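Long-range contacts in NAD-dependent dehydrogenase (Rhizobium meliloti, PDB 4Z0P), which probably reduces glyoxylate and hydroxypyruvate with NADPH as the electron donor, as a member of the D-isomer-specific 2-hydroxyacid dehydrogenases: residues A[207-213]-A[237-243]; A[6-12]-A[48-54]; A[137-141]-A[162-166]; A[98-103]-A[285-289]. Numbering follows the deposited sequence.

Contact 1 (A[207-213]-A[237-243])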
# COMPACT_ATOMS: atom_id res chain seq x y z
N THR A 207 -10.53 3.77 26.67
CA THR A 207 -10.28 2.91 25.50
C THR A 207 -9.62 1.58 25.85
O THR A 207 -9.32 0.77 24.97
CB THR A 207 -9.44 3.60 24.41
OG1 THR A 207 -8.08 3.73 24.83
CG2 THR A 207 -10.00 4.96 24.05
N ARG A 208 -9.41 1.33 27.13
CA ARG A 208 -8.77 0.09 27.54
C ARG A 208 -9.68 -1.09 27.21
O ARG A 208 -10.85 -1.10 27.58
CB ARG A 208 -8.51 0.11 29.05
CG ARG A 208 -7.46 -0.91 29.44
CD ARG A 208 -7.14 -0.79 30.92
NE ARG A 208 -6.00 -1.63 31.21
CZ ARG A 208 -4.74 -1.23 31.32
NH1 ARG A 208 -4.39 0.04 31.13
NH2 ARG A 208 -3.81 -2.14 31.60
N GLY A 209 -9.15 -2.09 26.51
CA GLY A 209 -9.91 -3.29 26.16
C GLY A 209 -11.14 -3.11 25.28
O GLY A 209 -12.01 -3.97 25.25
N ILE A 210 -11.18 -2.01 24.51
CA ILE A 210 -12.31 -1.70 23.65
C ILE A 210 -12.42 -2.70 22.48
O ILE A 210 -13.52 -3.04 22.05
CB ILE A 210 -12.26 -0.22 23.16
CG1 ILE A 210 -13.58 0.22 22.52
CG2 ILE A 210 -11.14 0.03 22.20
CD1 ILE A 210 -13.66 1.71 22.28
N PHE A 211 -11.29 -3.18 22.00
CA PHE A 211 -11.31 -4.11 20.85
C PHE A 211 -11.37 -5.53 21.41
O PHE A 211 -10.34 -6.15 21.70
CB PHE A 211 -10.09 -3.92 19.96
CG PHE A 211 -9.89 -2.50 19.46
CD1 PHE A 211 -10.83 -1.90 18.63
CD2 PHE A 211 -8.74 -1.79 19.77
CE1 PHE A 211 -10.64 -0.61 18.13
CE2 PHE A 211 -8.53 -0.51 19.26
CZ PHE A 211 -9.48 0.09 18.44
N ASN A 212 -12.59 -6.02 21.57
CA ASN A 212 -12.87 -7.32 22.20
C ASN A 212 -13.84 -8.13 21.34
O ASN A 212 -14.27 -7.68 20.27
CB ASN A 212 -13.42 -7.12 23.61
CG ASN A 212 -14.65 -6.28 23.64
OD1 ASN A 212 -15.49 -6.38 22.76
ND2 ASN A 212 -14.75 -5.40 24.62
N ALA A 213 -14.11 -9.37 21.76
CA ALA A 213 -14.89 -10.29 20.94
C ALA A 213 -16.27 -9.75 20.61
O ALA A 213 -16.74 -9.92 19.48
CB ALA A 213 -15.01 -11.66 21.62
N GLY A 237 -2.91 -1.85 24.76
CA GLY A 237 -3.83 -1.92 25.89
C GLY A 237 -5.30 -1.73 25.51
O GLY A 237 -6.18 -2.02 26.32
N SER A 238 -5.57 -1.24 24.30
CA SER A 238 -6.94 -1.10 23.81
C SER A 238 -7.53 -2.41 23.29
O SER A 238 -8.73 -2.47 23.03
CB SER A 238 -7.04 -0.01 22.74
OG SER A 238 -6.72 1.25 23.30
N GLN A 239 -6.73 -3.47 23.15
CA GLN A 239 -7.23 -4.72 22.61
C GLN A 239 -7.16 -5.85 23.62
O GLN A 239 -6.39 -5.80 24.59
CB GLN A 239 -6.50 -5.09 21.32
CG GLN A 239 -5.10 -5.65 21.51
CD GLN A 239 -4.18 -5.45 20.33
OE1 GLN A 239 -4.50 -4.75 19.36
NE2 GLN A 239 -3.00 -6.07 20.40
N VAL A 240 -8.02 -6.84 23.40
CA VAL A 240 -8.04 -8.05 24.22
C VAL A 240 -7.50 -9.17 23.34
O VAL A 240 -8.22 -9.74 22.51
CB VAL A 240 -9.46 -8.38 24.75
CG1 VAL A 240 -9.42 -9.58 25.69
CG2 VAL A 240 -10.04 -7.18 25.46
N GLU A 241 -6.21 -9.46 23.50
CA GLU A 241 -5.56 -10.44 22.62
C GLU A 241 -6.13 -11.84 22.72
O GLU A 241 -6.18 -12.54 21.72
CB GLU A 241 -4.04 -10.45 22.85
CG GLU A 241 -3.44 -9.19 22.24
CD GLU A 241 -2.02 -8.88 22.67
OE1 GLU A 241 -1.34 -9.74 23.24
OE2 GLU A 241 -1.60 -7.75 22.40
N ALA A 242 -6.59 -12.25 23.89
CA ALA A 242 -7.25 -13.54 24.01
C ALA A 242 -8.45 -13.63 23.04
O ALA A 242 -8.70 -14.68 22.44
CB ALA A 242 -7.71 -13.79 25.44
N ASP A 243 -9.18 -12.53 22.90
CA ASP A 243 -10.36 -12.46 22.03
C ASP A 243 -9.96 -12.41 20.56
O ASP A 243 -10.61 -13.02 19.72
CB ASP A 243 -11.21 -11.24 22.35
CG ASP A 243 -11.90 -11.32 23.69
OD1 ASP A 243 -11.77 -12.32 24.43
OD2 ASP A 243 -12.65 -10.37 23.99
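Asp243, in the first turn of helix 241-250, accepts a hydrogen bond through OD2 from Ala213 N at 2.8 Å, so a carboxylate holds the first backbone amide of helix 213-216. Asn212 sits at the N-cap of that same helix, where its OD1 takes the amide of Leu215. Three backbone hydrogen bonds join the segments ahead of the two helices: Gly209 N to Gly237 O (3.0 Å), Phe211 N to Ser238 O (2.8 Å) and Val240 N to Phe211 O (3.0 Å). The last two flank a lone beta bridge between Phe211 and Gln239. Gly209 has a positive phi in the type II turn from Thr207 to Ile210, and that turn aims its amide at Gly237. Ser238 OG lies 3.1 Å from Thr207 O and 3.2 Å from Thr207 OG1, while Thr207 OG1 is also hydrogen-bonded to Pro202 and Thr204. The Gln239 side-chain amide is hydrogen-bonded to Asn232 and Val260, and its NE2 also to Glu241 OE2 at 3.0 Å. Around these bonds the packing is modest: Phe211 CE2 comes within 3.8 Å of Ser238 CB, and Asn212 CB lies 3.9 Å from Val240 CG2. The Phe211 ring also meets Phe230 and Met146. Thr207 touches NADPH, so this largely backbone-made seam, closed by one charged side chain, ties two connecting segments of the Rossmann domain together beside the cofactor.

Contact 2 (A[6-12]-A[48-54]). With OXD (oxalic acid), chain C.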
# COMPACT_ATOMS: atom_id res chain seq x y z
N SER A 6 18.69 27.62 29.30
CA SER A 6 18.46 26.31 29.85
C SER A 6 18.99 25.23 28.91
O SER A 6 18.76 25.30 27.69
CB SER A 6 16.97 26.04 30.07
OG SER A 6 16.81 24.71 30.52
N PRO A 7 19.68 24.23 29.48
CA PRO A 7 19.88 23.00 28.70
C PRO A 7 18.59 22.29 28.33
O PRO A 7 17.50 22.64 28.83
CB PRO A 7 20.70 22.10 29.65
CG PRO A 7 21.32 23.03 30.64
CD PRO A 7 20.34 24.16 30.80
N VAL A 8 18.72 21.30 27.45
CA VAL A 8 17.60 20.44 27.08
C VAL A 8 18.05 19.04 27.39
O VAL A 8 19.11 18.61 26.92
CB VAL A 8 17.23 20.53 25.58
CG1 VAL A 8 16.06 19.61 25.25
CG2 VAL A 8 16.87 21.95 25.19
N ILE A 9 17.26 18.35 28.20
CA ILE A 9 17.49 16.94 28.50
C ILE A 9 16.83 16.10 27.39
O ILE A 9 15.68 16.34 27.04
CB ILE A 9 16.83 16.56 29.83
CG1 ILE A 9 17.55 17.26 30.98
CG2 ILE A 9 16.81 15.05 30.03
CD1 ILE A 9 16.71 17.39 32.24
N VAL A 10 17.58 15.12 26.89
CA VAL A 10 17.11 14.18 25.88
C VAL A 10 17.21 12.77 26.51
O VAL A 10 18.30 12.29 26.84
CB VAL A 10 17.93 14.27 24.58
CG1 VAL A 10 17.50 13.20 23.58
CG2 VAL A 10 17.79 15.66 23.96
N ASP A 11 16.04 12.14 26.71
CA ASP A 11 15.97 10.78 27.27
C ASP A 11 15.00 9.96 26.44
O ASP A 11 13.85 9.74 26.83
CB ASP A 11 15.54 10.81 28.74
CG ASP A 11 15.64 9.48 29.40
OD1 ASP A 11 16.24 8.54 28.87
OD2 ASP A 11 15.10 9.35 30.51
N LEU A 12 15.49 9.51 25.28
CA LEU A 12 14.68 8.89 24.26
C LEU A 12 15.12 7.48 23.98
O LEU A 12 16.21 7.28 23.45
CB LEU A 12 14.82 9.66 22.94
CG LEU A 12 14.29 11.09 22.93
CD1 LEU A 12 14.67 11.79 21.63
CD2 LEU A 12 12.80 11.10 23.13
N ILE A 48 16.98 22.84 35.17
CA ILE A 48 16.83 22.65 33.74
C ILE A 48 15.34 22.69 33.39
O ILE A 48 14.52 22.04 34.05
CB ILE A 48 17.46 21.30 33.30
CG1 ILE A 48 18.97 21.34 33.56
CG2 ILE A 48 17.14 21.03 31.82
CD1 ILE A 48 19.66 20.03 33.31
N ASP A 49 15.01 23.44 32.34
CA ASP A 49 13.62 23.78 32.02
C ASP A 49 12.91 22.78 31.10
O ASP A 49 11.67 22.72 31.12
CB ASP A 49 13.55 25.14 31.36
CG ASP A 49 13.90 26.30 32.28
OD1 ASP A 49 14.16 26.13 33.49
OD2 ASP A 49 13.94 27.40 31.73
N TYR A 50 13.65 22.04 30.27
CA TYR A 50 13.04 21.28 29.18
C TYR A 50 13.61 19.87 29.11
O TYR A 50 14.82 19.67 29.29
CB TYR A 50 13.31 21.96 27.84
CG TYR A 50 12.99 23.42 27.82
CD1 TYR A 50 11.70 23.86 28.08
CD2 TYR A 50 13.97 24.39 27.54
CE1 TYR A 50 11.39 25.21 28.08
CE2 TYR A 50 13.65 25.75 27.54
CZ TYR A 50 12.36 26.15 27.81
OH TYR A 50 12.01 27.50 27.83
N ALA A 51 12.73 18.90 28.86
CA ALA A 51 13.12 17.49 28.63
C ALA A 51 12.28 16.93 27.51
O ALA A 51 11.09 17.28 27.39
CB ALA A 51 12.92 16.69 29.88
N VAL A 52 12.91 16.11 26.66
CA VAL A 52 12.26 15.38 25.57
C VAL A 52 12.42 13.91 25.88
O VAL A 52 13.55 13.43 26.02
CB VAL A 52 12.89 15.69 24.19
CG1 VAL A 52 11.95 15.19 23.08
CG2 VAL A 52 13.19 17.15 24.03
N VAL A 53 11.30 13.21 26.09
CA VAL A 53 11.34 11.91 26.78
C VAL A 53 10.53 10.85 26.04
O VAL A 53 9.47 11.13 25.47
CB VAL A 53 10.88 12.03 28.24
CG1 VAL A 53 11.76 13.04 28.99
CG2 VAL A 53 9.39 12.36 28.37
N TRP A 54 11.04 9.62 26.08
CA TRP A 54 10.33 8.44 25.58
C TRP A 54 10.83 7.22 26.33
O TRP A 54 12.01 6.93 26.28
CB TRP A 54 10.58 8.25 24.09
CG TRP A 54 9.65 7.23 23.50
CD1 TRP A 54 9.95 5.99 23.02
CD2 TRP A 54 8.23 7.39 23.32
NE1 TRP A 54 8.80 5.37 22.54
CE2 TRP A 54 7.74 6.21 22.71
CE3 TRP A 54 7.34 8.43 23.61
CZ2 TRP A 54 6.38 6.04 22.41
CZ3 TRP A 54 5.99 8.25 23.30
CH2 TRP A 54 5.54 7.07 22.72
C1 OXD C . 3.96 7.26 19.39
C2 OXD C . 4.42 5.88 19.29
O3 OXD C . 4.46 8.15 18.65
O4 OXD C . 5.59 5.64 18.94
O5 OXD C . 3.09 7.52 20.24
O6 OXD C . 3.64 4.95 19.56
O HOH W 1 14.45 6.68 27.84
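Four backbone hydrogen bonds zip strand 8-12 to strand 50-54: Ile9 N to Tyr50 O (3.0 Å), Val52 N to Ile9 O (2.8 Å), Asp11 N to Val52 O (2.9 Å) and Trp54 N to Asp11 O (2.9 Å). Ile9 and Asp11 each use both N and O across the gap, the usual parallel pattern, and the strand axes diverge by just 5°. CA-H...O contacts add to it, from Ala51 CA to Ile9 O at 3.2 Å and from Val53 CA to Asp11 O at 3.3 Å. At the N-terminal end a side chain takes over, Ser6 OG accepting from Asp49 N at 2.9 Å. These are neighbouring strands of the five-stranded parallel sheet of the substrate-binding domain, flanked by strands 32-34 and 69-72. Apolar contacts cover both faces. With Val10 and Tyr50, one face carries Val8, whose CG1 is 4.0 Å from Val52 CG2, and Leu12, whose CD2 is 3.7 Å from Trp54 CB; helix 290-305 packs on this face through Leu293, Val297 and Ile301. On the other, Ile9 CB meets Ala51 CB at 3.9 Å, and Ile9 CD1 reaches Ile48 CG2 at 3.7 Å. Water 1 bridges Asp11 OD1 (2.8 Å) and Trp54 O (2.9 Å). Beyond it the Trp54 indole enters the oxalate pocket, CH2 lying 3.5 Å from OXD O5.

Contact 3 (A[137-141]-A[162-166])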
# COMPACT_ATOMS: atom_id res chain seq x y z
N GLU A 137 -12.12 -4.85 -5.88
CA GLU A 137 -11.39 -3.60 -5.93
C GLU A 137 -11.57 -2.91 -4.57
O GLU A 137 -12.46 -3.28 -3.77
CB GLU A 137 -11.85 -2.70 -7.08
CG GLU A 137 -13.28 -2.20 -6.99
CD GLU A 137 -13.65 -1.20 -8.07
OE1 GLU A 137 -12.99 -0.15 -8.17
OE2 GLU A 137 -14.63 -1.45 -8.79
N ALA A 138 -10.75 -1.89 -4.32
CA ALA A 138 -10.84 -1.18 -3.04
C ALA A 138 -12.23 -0.65 -2.72
O ALA A 138 -12.68 -0.70 -1.57
CB ALA A 138 -9.82 -0.06 -2.99
N ALA A 139 -12.93 -0.16 -3.74
CA ALA A 139 -14.27 0.41 -3.56
C ALA A 139 -15.31 -0.60 -3.05
O ALA A 139 -16.35 -0.21 -2.52
CB ALA A 139 -14.76 1.07 -4.85
N ASP A 140 -15.01 -1.88 -3.17
CA ASP A 140 -15.86 -2.97 -2.64
C ASP A 140 -15.71 -3.19 -1.13
O ASP A 140 -16.46 -3.97 -0.55
CB ASP A 140 -15.52 -4.30 -3.33
CG ASP A 140 -15.78 -4.28 -4.83
OD1 ASP A 140 -16.76 -3.62 -5.27
OD2 ASP A 140 -15.02 -4.95 -5.58
N VAL A 141 -14.73 -2.52 -0.51
CA VAL A 141 -14.39 -2.68 0.92
C VAL A 141 -14.62 -1.36 1.64
O VAL A 141 -14.18 -0.30 1.19
CB VAL A 141 -12.92 -3.11 1.08
CG1 VAL A 141 -12.44 -3.06 2.55
CG2 VAL A 141 -12.75 -4.51 0.50
N MET A 162 -7.27 6.29 -2.68
CA MET A 162 -6.87 5.04 -3.34
C MET A 162 -8.05 4.18 -3.76
O MET A 162 -7.86 3.15 -4.41
CB MET A 162 -5.92 4.25 -2.45
CG MET A 162 -4.48 4.75 -2.48
SD MET A 162 -3.70 4.58 -4.07
CE MET A 162 -3.73 2.79 -4.27
N GLY A 163 -9.26 4.58 -3.37
CA GLY A 163 -10.50 3.96 -3.83
C GLY A 163 -11.33 3.27 -2.76
O GLY A 163 -12.46 2.87 -3.03
N PHE A 164 -10.80 3.09 -1.54
CA PHE A 164 -11.59 2.48 -0.48
C PHE A 164 -12.80 3.34 -0.12
O PHE A 164 -12.77 4.56 -0.22
CB PHE A 164 -10.77 2.26 0.79
CG PHE A 164 -9.72 1.18 0.67
CD1 PHE A 164 -10.08 -0.14 0.85
CD2 PHE A 164 -8.39 1.49 0.41
CE1 PHE A 164 -9.14 -1.16 0.73
CE2 PHE A 164 -7.44 0.47 0.30
CZ PHE A 164 -7.81 -0.85 0.46
N LYS A 165 -13.88 2.67 0.28
CA LYS A 165 -14.95 3.37 0.99
C LYS A 165 -14.45 3.54 2.40
O LYS A 165 -13.98 2.58 3.01
CB LYS A 165 -16.24 2.54 0.94
CG LYS A 165 -17.40 3.16 1.71
CD LYS A 165 -18.17 4.17 0.86
CE LYS A 165 -19.32 4.77 1.65
NZ LYS A 165 -18.84 5.62 2.77
N VAL A 166 -14.58 4.74 2.96
CA VAL A 166 -14.03 5.01 4.28
C VAL A 166 -15.06 5.68 5.15
O VAL A 166 -15.71 6.62 4.72
CB VAL A 166 -12.76 5.90 4.20
CG1 VAL A 166 -12.17 6.07 5.58
CG2 VAL A 166 -11.72 5.30 3.27
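Met162 follows helix 150-161, and its carbonyl O lies 4.0 Å from Ala138 CB; its side chain packs on Ser104 of the second subunit. Gly163 has a positive phi and closes the helix in a Schellman motif. A side chain at these backbone angles would jam against the preceding carbonyl, and here it would also crowd Ala138. The Gly163 carbonyl O rests 3.1 Å from Ala139 CA, in the short 3-10 turn 138-140. Next, Phe164 carries most of the apolar packing. Ala138 CB sits squarely over one face of its ring, 3.7 Å from the centroid and 6° off the normal, a clear CH-pi contact, while Val141 CB approaches the ring edge, 4.1 Å from Phe164 CD1. Phe164 CA points its hydrogen at Ala138 O across 3.5 Å, and the ring also reaches Cys111 and Leu159. Lys165 begins strand 165-169 and forms the one hydrogen bond of the contact, Lys165 N to Val141 O at 3.1 Å; its ammonium leads off to a salt bridge with Glu180. That bond lies where strands 142-146 and 165-169, neighbours in the parallel Rossmann sheet, start side by side, joined by helix 150-161 as a beta-alpha-beta crossover. Across the two segments one backbone bond joins a methyl-on-ring contact, so the junction of loop and strand is mostly apolar, while Lys165 pairs on with Val143 in the sheet.

Contact 4 (A[98-103]-A[285-289]). With NDP (NADPH dihydro-nicotinamide-adenine-dinucleotide phosphate), chain H.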
# COMPACT_ATOMS: atom_id res chain seq x y z
N THR A 98 5.90 14.43 9.37
CA THR A 98 6.69 13.19 9.19
C THR A 98 6.03 12.00 9.89
O THR A 98 5.96 10.89 9.34
CB THR A 98 8.14 13.31 9.72
OG1 THR A 98 8.13 13.60 11.13
CG2 THR A 98 8.91 14.36 8.92
N LEU A 99 5.49 12.24 11.09
CA LEU A 99 4.84 11.15 11.83
C LEU A 99 3.54 10.73 11.15
O LEU A 99 3.26 9.54 10.92
CB LEU A 99 4.60 11.59 13.28
CG LEU A 99 4.20 10.47 14.24
CD1 LEU A 99 5.34 9.52 14.52
CD2 LEU A 99 3.78 11.11 15.56
N THR A 100 2.75 11.72 10.76
CA THR A 100 1.48 11.47 10.11
C THR A 100 1.64 10.71 8.81
O THR A 100 0.90 9.75 8.55
CB THR A 100 0.76 12.80 9.86
OG1 THR A 100 0.65 13.50 11.10
CG2 THR A 100 -0.62 12.57 9.31
N THR A 101 2.59 11.14 7.99
CA THR A 101 2.76 10.52 6.68
C THR A 101 3.22 9.06 6.82
O THR A 101 2.80 8.19 6.05
CB THR A 101 3.65 11.37 5.75
OG1 THR A 101 3.34 11.06 4.39
CG2 THR A 101 5.14 11.20 5.99
N ARG A 102 4.02 8.80 7.83
CA ARG A 102 4.51 7.45 8.12
C ARG A 102 3.39 6.52 8.57
O ARG A 102 3.29 5.36 8.11
CB ARG A 102 5.64 7.51 9.14
CG ARG A 102 6.95 8.05 8.62
CD ARG A 102 7.89 8.41 9.76
NE ARG A 102 9.21 8.85 9.27
CZ ARG A 102 10.25 8.04 9.03
NH1 ARG A 102 10.17 6.75 9.30
NH2 ARG A 102 11.39 8.56 8.57
N MET A 103 2.51 7.01 9.45
CA MET A 103 1.37 6.20 9.88
C MET A 103 0.50 5.84 8.68
O MET A 103 0.08 4.69 8.52
CB MET A 103 0.55 6.88 10.95
CG MET A 103 -0.64 6.06 11.42
SD MET A 103 -0.20 4.45 12.09
CE MET A 103 0.25 4.88 13.78
N ALA A 285 4.74 1.43 13.29
CA ALA A 285 3.83 1.94 12.27
C ALA A 285 4.21 3.38 11.89
O ALA A 285 4.21 3.72 10.71
CB ALA A 285 2.38 1.87 12.72
N ALA A 286 4.58 4.19 12.88
CA ALA A 286 5.07 5.54 12.57
C ALA A 286 6.21 5.87 13.50
O ALA A 286 5.99 6.23 14.67
CB ALA A 286 3.95 6.55 12.69
N SER A 287 7.43 5.70 13.00
CA SER A 287 8.65 6.02 13.78
C SER A 287 8.78 7.53 13.94
O SER A 287 8.38 8.28 13.05
CB SER A 287 9.89 5.48 13.05
OG SER A 287 9.86 4.06 13.11
N SER A 288 9.34 7.98 15.05
CA SER A 288 9.62 9.40 15.22
C SER A 288 10.95 9.76 14.52
O SER A 288 12.00 9.20 14.84
CB SER A 288 9.70 9.75 16.72
OG SER A 288 8.44 9.71 17.34
N ASP A 289 10.87 10.68 13.57
CA ASP A 289 12.03 11.26 12.91
C ASP A 289 12.65 12.19 13.94
O ASP A 289 12.06 13.20 14.30
CB ASP A 289 11.53 12.02 11.66
CG ASP A 289 12.62 12.74 10.90
OD1 ASP A 289 13.59 13.24 11.50
OD2 ASP A 289 12.48 12.83 9.66
PA NDP H . -5.34 12.58 18.36
O1A NDP H . -5.44 13.09 19.79
O2A NDP H . -5.15 13.59 17.28
O5B NDP H . -6.68 11.78 18.08
C5B NDP H . -7.28 10.89 19.00
C4B NDP H . -8.64 10.53 18.48
O4B NDP H . -9.15 9.50 19.33
C3B NDP H . -9.65 11.67 18.52
O3B NDP H . -10.48 11.55 17.37
C2B NDP H . -10.44 11.39 19.78
O2B NDP H . -11.76 11.88 19.78
C1B NDP H . -10.45 9.89 19.74
N9A NDP H . -10.78 9.36 21.08
C8A NDP H . -10.06 9.40 22.22
N7A NDP H . -10.66 8.82 23.24
C5A NDP H . -11.84 8.37 22.71
C6A NDP H . -12.94 7.69 23.27
N6A NDP H . -12.99 7.30 24.56
N1A NDP H . -13.99 7.38 22.45
C2A NDP H . -13.94 7.76 21.17
N3A NDP H . -12.96 8.42 20.54
C4A NDP H . -11.93 8.68 21.37
O3 NDP H . -4.17 11.47 18.41
PN NDP H . -3.30 11.05 17.10
O1N NDP H . -4.20 10.79 15.95
O2N NDP H . -2.16 11.99 16.93
O5D NDP H . -2.66 9.72 17.68
C5D NDP H . -3.51 8.63 18.01
C4D NDP H . -2.74 7.55 18.76
O4D NDP H . -1.93 6.81 17.85
C3D NDP H . -1.73 8.02 19.80
O3D NDP H . -2.40 8.37 21.03
C2D NDP H . -0.78 6.86 19.97
O2D NDP H . -1.23 5.99 21.02
C1D NDP H . -0.93 6.14 18.61
N1N NDP H . 0.31 6.10 17.84
C2N NDP H . 0.93 4.90 17.53
C3N NDP H . 2.08 4.84 16.80
C7N NDP H . 2.68 3.55 16.32
O7N NDP H . 3.86 3.58 15.91
N7N NDP H . 1.98 2.44 16.37
C4N NDP H . 2.72 6.10 16.37
C5N NDP H . 2.01 7.34 16.76
C6N NDP H . 0.87 7.32 17.42
P2B NDP H . -12.08 13.45 19.95
O1X NDP H . -11.66 14.05 18.63
O2X NDP H . -13.58 13.45 20.15
O3X NDP H . -11.29 13.93 21.12
O HOH W 2 8.21 11.39 12.77
O HOH W 3 7.90 4.97 9.83
O HOH W 4 10.66 11.31 8.32
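Ala286 CB is wedged against helix 97-115, 3.8 Å from both Leu99 CD1 and Met103 CB and 4.0 Å from Arg102 CB, while Ala285 CB rests 3.7 Å from Met103 SD. No direct hydrogen bond links the segments, so water does the polar work. Water 2 donates to Thr98 OG1 (2.8 Å; also hydrogen-bonded to Asp96) and Ser287 O (3.1 Å) and accepts from Asp289 N (2.9 Å). Water 3 joins Arg102 NH1 (2.9 Å) to Ser287 N (3.3 Å), and water 4 spans Arg102 NH2 (2.9 Å) and Asp289 OD2 (2.7 Å), bridging charges too far apart for a salt bridge. Arg102 NH1 is also hydrogen-bonded to Gln135 O of the second subunit, and Asp289 caps helix 290-305 through Ala292. On the cofactor side, Ala286 N donates to NDP O7N at 3.2 Å, and Met103 CE lies 3.5 Å from NDP C3N. Backbone recognition of the carboxamide with a side chain against the dihydropyridine ring marks the nicotinamide pocket, at the cleft between the two domains.

Contacts 2 and 3 lie on opposite sides of the chain's centre, their own centres 44 Å apart: contact 2 in the substrate-binding sheet, contact 3 in the cofactor-binding Rossmann domain. Contact 4 lies between them, its centre 21 Å from that of contact 2 and 23 Å from that of contact 3. Contacts 2 and 4 meet at the active site, Trp54 at the oxalate and Ala286 and Met103 at the nicotinamide; contact 1, centred 24 Å from contact 4, touches the adenine end of the same NADPH through Thr207. Contacts 3 and 4 meet the second subunit from complementary sides, since Thr101 and Arg102 pack on Glu137 of the other copy.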